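Local coordinates for protein CurD (Moorea producens 3L, PDB 5KP7) that probably works as a hydroxymethylglutaryl-CoA synthase-type acyltransferase of the thiolase-like superfamily and binds a 4'-phosphopantetheine arm, at residues Y244-R253 against M280-R291; Q136-Q146 against S349-Y359. The protein carries 3 engineered substitutions. All coordinates share one frame; numbering follows the deposited sequence.

Contact 1. Residues Y244-R253 against M280-R291. With PNS (4'-phosphopantetheine), chain E.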
loop_
_atom_site.group_PDB
_atom_site.type_symbol
_atom_site.label_atom_id
_atom_site.label_comp_id
_atom_site.label_asym_id
_atom_site.label_seq_id
_atom_site.Cartn_x
_atom_site.Cartn_y
_atom_site.Cartn_z
ATOM N N TYR A 244 2.156 -12.746 -1.169
ATOM C CA TYR A 244 1.169 -11.972 -0.402
ATOM C C TYR A 244 0.083 -12.894 0.175
ATOM O O TYR A 244 -0.275 -12.810 1.350
ATOM C CB TYR A 244 0.553 -10.919 -1.295
ATOM C CG TYR A 244 -0.460 -9.963 -0.658
ATOM C CD1 TYR A 244 -1.730 -10.379 -0.314
ATOM C CD2 TYR A 244 -0.157 -8.627 -0.468
ATOM C CE1 TYR A 244 -2.653 -9.502 0.217
ATOM C CE2 TYR A 244 -1.085 -7.735 0.082
ATOM C CZ TYR A 244 -2.337 -8.190 0.415
ATOM O OH TYR A 244 -3.283 -7.339 0.937
ATOM N N LEU A 245 -0.452 -13.775 -0.666
ATOM C CA LEU A 245 -1.491 -14.703 -0.232
ATOM C C LEU A 245 -1.002 -15.680 0.836
ATOM O O LEU A 245 -1.695 -15.908 1.824
ATOM C CB LEU A 245 -2.045 -15.467 -1.443
ATOM C CG LEU A 245 -2.871 -14.612 -2.405
ATOM C CD1 LEU A 245 -3.021 -15.282 -3.766
ATOM C CD2 LEU A 245 -4.223 -14.321 -1.815
ATOM N N ASP A 246 0.197 -16.226 0.653
ATOM C CA ASP A 246 0.829 -17.072 1.669
ATOM C C ASP A 246 0.978 -16.319 3.005
ATOM O O ASP A 246 0.685 -16.857 4.048
ATOM C CB ASP A 246 2.187 -17.602 1.236
ATOM C CG ASP A 246 2.127 -18.731 0.217
ATOM O OD1 ASP A 246 1.064 -19.404 0.081
ATOM O OD2 ASP A 246 3.191 -18.990 -0.413
ATOM N N CYS A 247 1.438 -15.083 2.960
ATOM C CA CYS A 247 1.653 -14.303 4.169
ATOM C C CYS A 247 0.339 -13.897 4.832
ATOM O O CYS A 247 0.235 -13.859 6.054
ATOM C CB CYS A 247 2.495 -13.078 3.866
ATOM S SG CYS A 247 4.252 -13.470 3.607
ATOM N N CYS A 248 -0.665 -13.601 4.023
ATOM C CA CYS A 248 -1.970 -13.228 4.549
ATOM C C CYS A 248 -2.497 -14.379 5.417
ATOM O O CYS A 248 -2.930 -14.146 6.563
ATOM C CB CYS A 248 -2.906 -12.859 3.401
ATOM S SG CYS A 248 -4.457 -12.078 3.909
ATOM N N GLU A 249 -2.385 -15.615 4.910
ATOM C CA GLU A 249 -2.772 -16.814 5.671
ATOM C C GLU A 249 -1.937 -17.013 6.939
ATOM O O GLU A 249 -2.492 -17.244 8.026
ATOM C CB GLU A 249 -2.670 -18.056 4.771
ATOM C CG GLU A 249 -2.745 -19.383 5.515
ATOM C CD GLU A 249 -2.848 -20.618 4.624
ATOM O OE1 GLU A 249 -2.826 -20.529 3.375
ATOM O OE2 GLU A 249 -2.974 -21.734 5.212
ATOM N N ASN A 250 -0.612 -16.970 6.784
ATOM C CA ASN A 250 0.285 -17.363 7.883
ATOM C C ASN A 250 0.419 -16.291 8.962
ATOM O O ASN A 250 0.492 -16.624 10.135
ATOM C CB ASN A 250 1.665 -17.807 7.366
ATOM C CG ASN A 250 1.653 -19.193 6.769
ATOM O OD1 ASN A 250 1.543 -20.175 7.487
ATOM N ND2 ASN A 250 1.781 -19.290 5.465
ATOM N N ALA A 251 0.432 -15.020 8.590
ATOM C CA ALA A 251 0.415 -13.964 9.610
ATOM C C ALA A 251 -0.868 -13.989 10.456
ATOM O O ALA A 251 -0.840 -13.841 11.685
ATOM C CB ALA A 251 0.634 -12.603 8.972
ATOM N N TYR A 252 -1.994 -14.172 9.789
ATOM C CA TYR A 252 -3.264 -14.288 10.498
ATOM C C TYR A 252 -3.280 -15.529 11.404
ATOM O O TYR A 252 -3.761 -15.447 12.530
ATOM C CB TYR A 252 -4.476 -14.277 9.556
ATOM C CG TYR A 252 -5.772 -14.357 10.341
ATOM C CD1 TYR A 252 -6.230 -13.253 11.064
ATOM C CD2 TYR A 252 -6.505 -15.546 10.421
ATOM C CE1 TYR A 252 -7.363 -13.322 11.845
ATOM C CE2 TYR A 252 -7.643 -15.610 11.192
ATOM C CZ TYR A 252 -8.065 -14.498 11.895
ATOM O OH TYR A 252 -9.230 -14.588 12.644
ATOM N N ARG A 253 -2.731 -16.651 10.938
ATOM C CA ARG A 253 -2.674 -17.867 11.775
ATOM C C ARG A 253 -1.903 -17.588 13.055
ATOM O O ARG A 253 -2.303 -18.022 14.124
ATOM C CB ARG A 253 -2.045 -19.045 11.034
ATOM C CG ARG A 253 -1.922 -20.286 11.930
ATOM C CD ARG A 253 -1.601 -21.583 11.202
ATOM N NE ARG A 253 -2.583 -21.863 10.150
ATOM C CZ ARG A 253 -2.341 -21.849 8.832
ATOM N NH1 ARG A 253 -1.135 -21.594 8.339
ATOM N NH2 ARG A 253 -3.331 -22.122 7.992
ATOM N N MET A 280 -6.730 -7.407 -6.206
ATOM C CA MET A 280 -6.019 -8.459 -5.514
ATOM C C MET A 280 -6.365 -8.555 -4.046
ATOM O O MET A 280 -6.298 -9.644 -3.480
ATOM C CB MET A 280 -4.496 -8.413 -5.720
ATOM C CG MET A 280 -3.839 -7.182 -5.244
ATOM S SD MET A 280 -2.065 -7.504 -5.050
ATOM C CE MET A 280 -2.039 -8.324 -3.463
ATOM N N VAL A 281 -6.801 -7.442 -3.429
ATOM C CA VAL A 281 -7.325 -7.486 -2.081
ATOM C C VAL A 281 -8.664 -8.255 -2.067
ATOM O O VAL A 281 -8.905 -9.075 -1.187
ATOM C CB VAL A 281 -7.436 -6.056 -1.491
ATOM C CG1 VAL A 281 -8.161 -6.047 -0.150
ATOM C CG2 VAL A 281 -6.035 -5.451 -1.359
ATOM N N LYS A 282 -9.490 -8.025 -3.077
ATOM C CA LYS A 282 -10.731 -8.812 -3.230
ATOM C C LYS A 282 -10.406 -10.302 -3.328
ATOM O O LYS A 282 -11.030 -11.124 -2.653
ATOM C CB LYS A 282 -11.545 -8.314 -4.431
ATOM C CG LYS A 282 -12.895 -9.018 -4.593
ATOM C CD LYS A 282 -13.773 -8.245 -5.588
ATOM C CE LYS A 282 -14.993 -8.997 -5.966
ATOM N NZ LYS A 282 -15.835 -8.200 -6.902
ATOM N N GLY A 283 -9.388 -10.655 -4.115
ATOM C CA GLY A 283 -8.925 -12.048 -4.190
ATOM C C GLY A 283 -8.388 -12.636 -2.889
ATOM O O GLY A 283 -8.686 -13.778 -2.549
ATOM N N ALA A 284 -7.601 -11.851 -2.158
ATOM C CA ALA A 284 -7.085 -12.280 -0.855
ATOM C C ALA A 284 -8.187 -12.520 0.180
ATOM O O ALA A 284 -8.203 -13.545 0.868
ATOM C CB ALA A 284 -6.054 -11.284 -0.331
ATOM N N HIS A 285 -9.129 -11.586 0.257
ATOM C CA HIS A 285 -10.248 -11.705 1.175
ATOM C C HIS A 285 -11.067 -12.961 0.822
ATOM O O HIS A 285 -11.471 -13.696 1.722
ATOM C CB HIS A 285 -11.120 -10.439 1.109
ATOM C CG HIS A 285 -12.444 -10.571 1.786
ATOM N ND1 HIS A 285 -13.594 -10.851 1.085
ATOM C CD2 HIS A 285 -12.810 -10.470 3.082
ATOM C CE1 HIS A 285 -14.613 -10.926 1.919
ATOM N NE2 HIS A 285 -14.165 -10.694 3.135
ATOM N N ARG A 286 -11.285 -13.192 -0.465
ATOM C CA ARG A 286 -12.036 -14.367 -0.920
ATOM C C ARG A 286 -11.309 -15.649 -0.496
ATOM O O ARG A 286 -11.923 -16.572 0.056
ATOM C CB ARG A 286 -12.210 -14.325 -2.431
ATOM C CG ARG A 286 -12.881 -15.559 -3.059
ATOM C CD ARG A 286 -12.443 -15.687 -4.516
ATOM N NE ARG A 286 -12.864 -14.538 -5.245
ATOM C CZ ARG A 286 -12.173 -13.796 -6.111
ATOM N NH1 ARG A 286 -10.952 -14.079 -6.550
ATOM N NH2 ARG A 286 -12.806 -12.745 -6.609
ATOM N N ASN A 287 -9.991 -15.681 -0.698
ATOM C CA ASN A 287 -9.203 -16.856 -0.313
ATOM C C ASN A 287 -9.285 -17.120 1.196
ATOM O O ASN A 287 -9.487 -18.258 1.643
ATOM C CB ASN A 287 -7.753 -16.670 -0.767
ATOM C CG ASN A 287 -6.901 -17.903 -0.543
ATOM O OD1 ASN A 287 -5.830 -17.822 0.071
ATOM N ND2 ASN A 287 -7.337 -19.025 -1.071
ATOM N N MET A 288 -9.149 -16.062 1.986
ATOM C CA MET A 288 -9.277 -16.194 3.428
ATOM C C MET A 288 -10.659 -16.690 3.880
ATOM O O MET A 288 -10.759 -17.583 4.731
ATOM C CB MET A 288 -8.974 -14.870 4.127
ATOM C CG MET A 288 -7.530 -14.384 3.946
ATOM S SD MET A 288 -6.337 -15.295 4.943
ATOM C CE MET A 288 -6.646 -14.540 6.530
ATOM N N MET A 289 -11.717 -16.090 3.325
ATOM C CA MET A 289 -13.098 -16.489 3.661
ATOM C C MET A 289 -13.394 -17.946 3.249
ATOM O O MET A 289 -14.021 -18.687 4.018
ATOM C CB MET A 289 -14.119 -15.535 3.044
ATOM C CG MET A 289 -14.154 -14.140 3.678
ATOM S SD MET A 289 -14.752 -14.123 5.379
ATOM C CE MET A 289 -16.500 -14.424 5.154
ATOM N N ARG A 290 -12.944 -18.347 2.062
ATOM C CA ARG A 290 -13.128 -19.742 1.575
ATOM C C ARG A 290 -12.458 -20.727 2.552
ATOM O O ARG A 290 -13.072 -21.713 2.954
ATOM C CB ARG A 290 -12.560 -19.867 0.145
ATOM C CG ARG A 290 -12.916 -21.073 -0.725
ATOM C CD ARG A 290 -12.619 -20.788 -2.225
ATOM N NE ARG A 290 -11.293 -20.166 -2.422
ATOM C CZ ARG A 290 -10.935 -19.307 -3.402
ATOM N NH1 ARG A 290 -11.777 -18.948 -4.378
ATOM N NH2 ARG A 290 -9.695 -18.809 -3.412
ATOM N N ARG A 291 -11.225 -20.449 2.959
ATOM C CA ARG A 291 -10.466 -21.390 3.798
ATOM C C ARG A 291 -10.916 -21.370 5.269
ATOM O O ARG A 291 -11.136 -22.431 5.874
ATOM C CB ARG A 291 -8.973 -21.119 3.679
ATOM C CG ARG A 291 -8.078 -22.211 4.285
ATOM C CD ARG A 291 -6.605 -21.844 4.175
ATOM N NE ARG A 291 -6.436 -20.443 4.534
ATOM C CZ ARG A 291 -6.319 -19.946 5.775
ATOM N NH1 ARG A 291 -6.288 -20.737 6.859
ATOM N NH2 ARG A 291 -6.218 -18.622 5.924
HETATM O O23 PNS E . -3.622 -7.924 -14.341
HETATM P P24 PNS E . -2.129 -8.150 -14.278
HETATM O O26 PNS E . -1.384 -8.549 -15.534
HETATM O O27 PNS E . -1.383 -6.791 -13.786
HETATM C C28 PNS E . -1.835 -6.050 -12.660
HETATM C C29 PNS E . -1.690 -4.545 -12.888
HETATM C C30 PNS E . -1.928 -3.700 -11.646
HETATM C C31 PNS E . -1.634 -4.047 -14.354
HETATM C C32 PNS E . -0.079 -4.424 -12.849
HETATM O O33 PNS E . 0.383 -3.057 -13.039
HETATM C C34 PNS E . 0.703 -4.905 -11.643
HETATM O O35 PNS E . 0.989 -6.092 -11.520
HETATM N N36 PNS E . 0.966 -3.994 -10.707
HETATM C C37 PNS E . 1.226 -4.360 -9.332
HETATM C C38 PNS E . 2.651 -4.754 -9.033
HETATM C C39 PNS E . 2.629 -5.068 -7.556
HETATM O O40 PNS E . 2.879 -4.184 -6.746
HETATM N N41 PNS E . 2.288 -6.316 -7.218
HETATM C C42 PNS E . 2.228 -6.701 -5.826
HETATM C C43 PNS E . 1.551 -8.038 -5.618
HETATM S S44 PNS E . 1.681 -8.358 -3.849
HETATM O O HOH W 1 -5.102 -18.204 8.337
#
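Met280 lays its methyl group over the centre of one face of the Tyr244 ring, with CE 3.5 Å from the ring centroid. In this CH-pi contact the bend at chi3 (-81°) turns CE onto the ring. SD of Met280 lies 3.7 Å from C43 of the 4'-phosphopantetheine. Tyr244 CB lies 3.8 Å from S44 of the phosphopantetheine, so both residues line the thiol end of the arm. The Tyr244 hydroxyl is hydrogen-bonded to the backbone O of His274, which anchors the ring. Ala284 CB comes at the ring edge, and Leu245 CD2 packs 3.6 Å from Ala284 CA. Segments 244-253 and 280-291, on helices 237-258 and 278-293 of this thiolase-like fold, cross at -45°. Further along, Met288 CG packs 3.8 Å from Cys248 SG, and Met288 CE 3.7 Å from Tyr252 CB. Beyond them the Glu249 carboxylate stacks on the Arg291 guanidinium, planes 5° apart. The salt bridge is long, with OE2 of Glu249 3.8 Å from NE of Arg291, and rests on charge alone. Arg253 NH2 donates to Glu249 OE2 in plane at 2.8 Å, while OE1 pairs with a basic side chain of another protein chain. A water joins Glu249 O to Arg291 NH2.

Contact 2. Residues Q136-Q146 against S349-Y359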
loop_
_atom_site.group_PDB
_atom_site.type_symbol
_atom_site.label_atom_id
_atom_site.label_comp_id
_atom_site.label_asym_id
_atom_site.label_seq_id
_atom_site.Cartn_x
_atom_site.Cartn_y
_atom_site.Cartn_z
ATOM N N GLN A 136 11.628 -1.867 4.812
ATOM C CA GLN A 136 11.316 -3.299 4.506
ATOM C C GLN A 136 10.127 -3.299 3.546
ATOM O O GLN A 136 8.997 -3.749 3.850
ATOM C CB GLN A 136 11.066 -4.173 5.734
ATOM C CG GLN A 136 10.676 -5.640 5.425
ATOM C CD GLN A 136 11.250 -6.224 4.148
ATOM O OE1 GLN A 136 10.477 -6.609 3.212
ATOM N NE2 GLN A 136 12.527 -6.351 4.086
ATOM N N ALA A 137 10.424 -2.744 2.385
ATOM C CA ALA A 137 9.429 -2.508 1.348
ATOM C C ALA A 137 8.135 -1.970 1.972
ATOM O O ALA A 137 8.206 -1.081 2.830
ATOM C CB ALA A 137 9.234 -3.745 0.535
ATOM N N CYS A 138 6.955 -2.476 1.583
ATOM C CA CYS A 138 5.722 -1.847 2.054
ATOM C C CYS A 138 5.359 -2.170 3.506
ATOM O O CYS A 138 4.388 -1.640 4.006
ATOM C CB CYS A 138 4.535 -2.203 1.153
ATOM S SG CYS A 138 4.818 -1.882 -0.588
ATOM N N TYR A 139 6.129 -3.026 4.175
ATOM C CA TYR A 139 5.981 -3.298 5.605
ATOM C C TYR A 139 6.548 -2.170 6.467
ATOM O O TYR A 139 6.326 -2.127 7.663
ATOM C CB TYR A 139 6.646 -4.664 5.944
ATOM C CG TYR A 139 6.635 -5.071 7.392
ATOM C CD1 TYR A 139 5.466 -5.326 8.059
ATOM C CD2 TYR A 139 7.836 -5.262 8.076
ATOM C CE1 TYR A 139 5.445 -5.667 9.399
ATOM C CE2 TYR A 139 7.827 -5.628 9.398
ATOM C CZ TYR A 139 6.633 -5.829 10.058
ATOM O OH TYR A 139 6.653 -6.191 11.394
ATOM N N SER A 140 7.288 -1.250 5.850
ATOM C CA SER A 140 7.987 -0.213 6.608
ATOM C C SER A 140 7.054 0.551 7.547
ATOM O O SER A 140 7.401 0.821 8.695
ATOM C CB SER A 140 8.683 0.743 5.636
ATOM O OG SER A 140 7.746 1.464 4.841
ATOM N N GLY A 141 5.885 0.954 7.051
ATOM C CA GLY A 141 4.970 1.728 7.888
ATOM C C GLY A 141 4.530 0.998 9.146
ATOM O O GLY A 141 4.567 1.521 10.276
ATOM N N THR A 142 4.083 -0.240 8.961
ATOM C CA THR A 142 3.701 -1.059 10.085
ATOM C C THR A 142 4.864 -1.253 11.074
ATOM O O THR A 142 4.663 -1.146 12.286
ATOM C CB THR A 142 3.120 -2.400 9.605
ATOM O OG1 THR A 142 1.874 -2.120 8.946
ATOM C CG2 THR A 142 2.910 -3.366 10.747
ATOM N N ALA A 143 6.043 -1.556 10.579
ATOM C CA ALA A 143 7.197 -1.688 11.459
ATOM C C ALA A 143 7.414 -0.416 12.303
ATOM O O ALA A 143 7.638 -0.489 13.531
ATOM C CB ALA A 143 8.428 -2.048 10.657
ATOM N N GLY A 144 7.342 0.758 11.671
ATOM C CA GLY A 144 7.470 2.027 12.388
ATOM C C GLY A 144 6.394 2.223 13.434
ATOM O O GLY A 144 6.670 2.642 14.582
ATOM N N LEU A 145 5.151 1.905 13.066
ATOM C CA LEU A 145 4.060 2.025 14.010
ATOM C C LEU A 145 4.270 1.108 15.222
ATOM O O LEU A 145 4.061 1.513 16.358
ATOM C CB LEU A 145 2.727 1.698 13.330
ATOM C CG LEU A 145 1.483 1.647 14.230
ATOM C CD1 LEU A 145 1.230 2.919 15.041
ATOM C CD2 LEU A 145 0.267 1.282 13.382
ATOM N N GLN A 146 4.695 -0.125 14.982
ATOM C CA GLN A 146 4.958 -1.050 16.087
ATOM C C GLN A 146 6.079 -0.567 16.983
ATOM O O GLN A 146 5.992 -0.724 18.192
ATOM C CB GLN A 146 5.213 -2.467 15.567
ATOM C CG GLN A 146 3.968 -3.082 14.908
ATOM C CD GLN A 146 2.788 -3.224 15.858
ATOM O OE1 GLN A 146 2.960 -3.437 17.059
ATOM N NE2 GLN A 146 1.592 -3.087 15.338
ATOM N N SER A 349 -0.574 -6.106 6.829
ATOM C CA SER A 349 0.556 -5.476 6.168
ATOM C C SER A 349 1.423 -6.496 5.472
ATOM O O SER A 349 1.704 -7.555 6.032
ATOM C CB SER A 349 1.407 -4.760 7.240
ATOM O OG SER A 349 2.483 -4.105 6.634
ATOM N N TYR A 350 1.875 -6.183 4.265
ATOM C CA TYR A 350 2.830 -7.024 3.500
ATOM C C TYR A 350 3.890 -6.124 2.912
ATOM O O TYR A 350 3.571 -5.030 2.448
ATOM C CB TYR A 350 2.154 -7.748 2.332
ATOM C CG TYR A 350 3.094 -8.607 1.512
ATOM C CD1 TYR A 350 3.534 -9.833 1.989
ATOM C CD2 TYR A 350 3.592 -8.177 0.286
ATOM C CE1 TYR A 350 4.423 -10.624 1.284
ATOM C CE2 TYR A 350 4.467 -8.974 -0.438
ATOM C CZ TYR A 350 4.883 -10.191 0.066
ATOM O OH TYR A 350 5.767 -10.967 -0.635
ATOM N N GLY A 351 5.145 -6.573 2.912
ATOM C CA GLY A 351 6.164 -5.915 2.138
ATOM C C GLY A 351 6.940 -6.973 1.382
ATOM O O GLY A 351 7.329 -7.994 1.978
ATOM N N SER A 352 7.170 -6.752 0.091
ATOM C CA SER A 352 7.995 -7.676 -0.716
ATOM C C SER A 352 9.359 -7.926 -0.082
ATOM O O SER A 352 9.911 -7.045 0.622
ATOM C CB SER A 352 8.227 -7.088 -2.098
ATOM O OG SER A 352 7.003 -7.028 -2.773
ATOM N N GLY A 353 9.887 -9.122 -0.287
ATOM C CA GLY A 353 11.246 -9.425 0.127
ATOM C C GLY A 353 11.526 -10.518 1.138
ATOM O O GLY A 353 12.643 -11.048 1.078
ATOM N N CYS A 354 10.664 -10.859 2.095
ATOM C CA CYS A 354 9.370 -10.260 2.425
ATOM C C CYS A 354 9.164 -10.292 3.955
ATOM O O CYS A 354 9.852 -11.044 4.666
ATOM C CB CYS A 354 8.190 -11.019 1.760
ATOM S SG CYS A 354 7.720 -12.619 2.512
ATOM N N CYS A 355 8.205 -9.504 4.445
ATOM C CA CYS A 355 7.742 -9.595 5.837
ATOM C C CYS A 355 6.277 -9.138 5.869
ATOM O O CYS A 355 5.826 -8.414 4.980
ATOM C CB CYS A 355 8.623 -8.781 6.794
ATOM S SG CYS A 355 8.426 -9.265 8.528
ATOM N N SER A 356 5.534 -9.583 6.863
ATOM C CA SER A 356 4.123 -9.290 6.974
ATOM C C SER A 356 3.668 -9.330 8.422
ATOM O O SER A 356 4.313 -9.944 9.263
ATOM C CB SER A 356 3.306 -10.282 6.141
ATOM O OG SER A 356 3.302 -11.589 6.723
ATOM N N GLU A 357 2.532 -8.689 8.681
ATOM C CA GLU A 357 1.973 -8.637 10.013
ATOM C C GLU A 357 0.484 -8.425 9.969
ATOM O O GLU A 357 -0.009 -7.644 9.157
ATOM C CB GLU A 357 2.645 -7.531 10.840
ATOM C CG GLU A 357 2.239 -7.469 12.294
ATOM C CD GLU A 357 3.228 -6.764 13.211
ATOM O OE1 GLU A 357 2.826 -6.483 14.357
ATOM O OE2 GLU A 357 4.416 -6.556 12.844
ATOM N N PHE A 358 -0.226 -9.134 10.844
ATOM C CA PHE A 358 -1.656 -8.921 11.073
ATOM C C PHE A 358 -1.842 -8.409 12.491
ATOM O O PHE A 358 -1.259 -8.951 13.447
ATOM C CB PHE A 358 -2.448 -10.214 10.862
ATOM C CG PHE A 358 -3.950 -10.022 10.926
ATOM C CD1 PHE A 358 -4.631 -9.971 12.149
ATOM C CD2 PHE A 358 -4.681 -9.844 9.763
ATOM C CE1 PHE A 358 -6.013 -9.759 12.201
ATOM C CE2 PHE A 358 -6.050 -9.612 9.807
ATOM C CZ PHE A 358 -6.714 -9.595 11.019
ATOM N N TYR A 359 -2.623 -7.332 12.634
ATOM C CA TYR A 359 -2.818 -6.697 13.930
ATOM C C TYR A 359 -4.172 -6.013 13.957
ATOM O O TYR A 359 -4.879 -6.089 12.974
ATOM C CB TYR A 359 -1.685 -5.730 14.238
ATOM C CG TYR A 359 -1.406 -4.613 13.246
ATOM C CD1 TYR A 359 -0.792 -4.853 12.030
ATOM C CD2 TYR A 359 -1.631 -3.297 13.595
ATOM C CE1 TYR A 359 -0.468 -3.814 11.148
ATOM C CE2 TYR A 359 -1.290 -2.241 12.724
ATOM C CZ TYR A 359 -0.685 -2.513 11.521
ATOM O OH TYR A 359 -0.320 -1.455 10.686
HETATM O O HOH W 2 1.885 -3.089 4.182
HETATM O O HOH W 3 6.236 -4.278 -0.954
#
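Tyr139 and Glu357 both hold CG anti to the backbone N (chi1 178° and -174°), which brings the ring and the carboxylate together. There the OH of Tyr139 donates to OE2 of Glu357 at 2.7 Å, nearly in line with the C-O bond. Tyr359 instead places CG between its N and carbonyl carbon (chi1 57°), and its hydroxyl thereby reaches Thr142. OG1 of Thr142 and OH of Tyr359 are hydrogen-bonded at 2.9 Å. The amide of Gln146 stands steeply over the Tyr359 ring, NE2 3.7 Å from CD2. Cys355 SG lies over a face of Tyr139, 4.2 Å from the centroid. A phenylalanine at Tyr139 would probably leave the Glu357 carboxylate without its hydroxyl donor. Gly351 has its CA 3.5 Å from Tyr139 N, where a side chain would clash. One water links Ser349 OG with the N of Tyr350 and the O of Cys138; another takes N-H groups from Cys138 and Ser352. The arrangement sets residues 136-146 and helix 140-154 against a beta hairpin, as in thiolase-like enzymes. Cys138 is at the place where HMG-CoA synthases carry their nucleophilic cysteine.

In the fold
The hairpin of strands 343-351 and 355-363 belongs to contact 2 and lies between helix 140-154 and helix 237-258 of contact 1. The residues that alternate to the side away from helix 140-154, Tyr350, Ser356 and Phe358, meet helix 237-258. Cys247 CB lies 3.3 Å from Ser356 OG, and the rings of Tyr252 and Phe358 meet edge to face. Contact 1 is farther from the chain centre yet buried, apolar inside, charged at one end, and bordered by another protein chain. Contact 2 is central but only partly buried, and held more by hydroxyls, a carboxylate and waters. Both approach the phosphopantetheine pocket, contact 1 through Tyr244 and Met280, contact 2 through Tyr350.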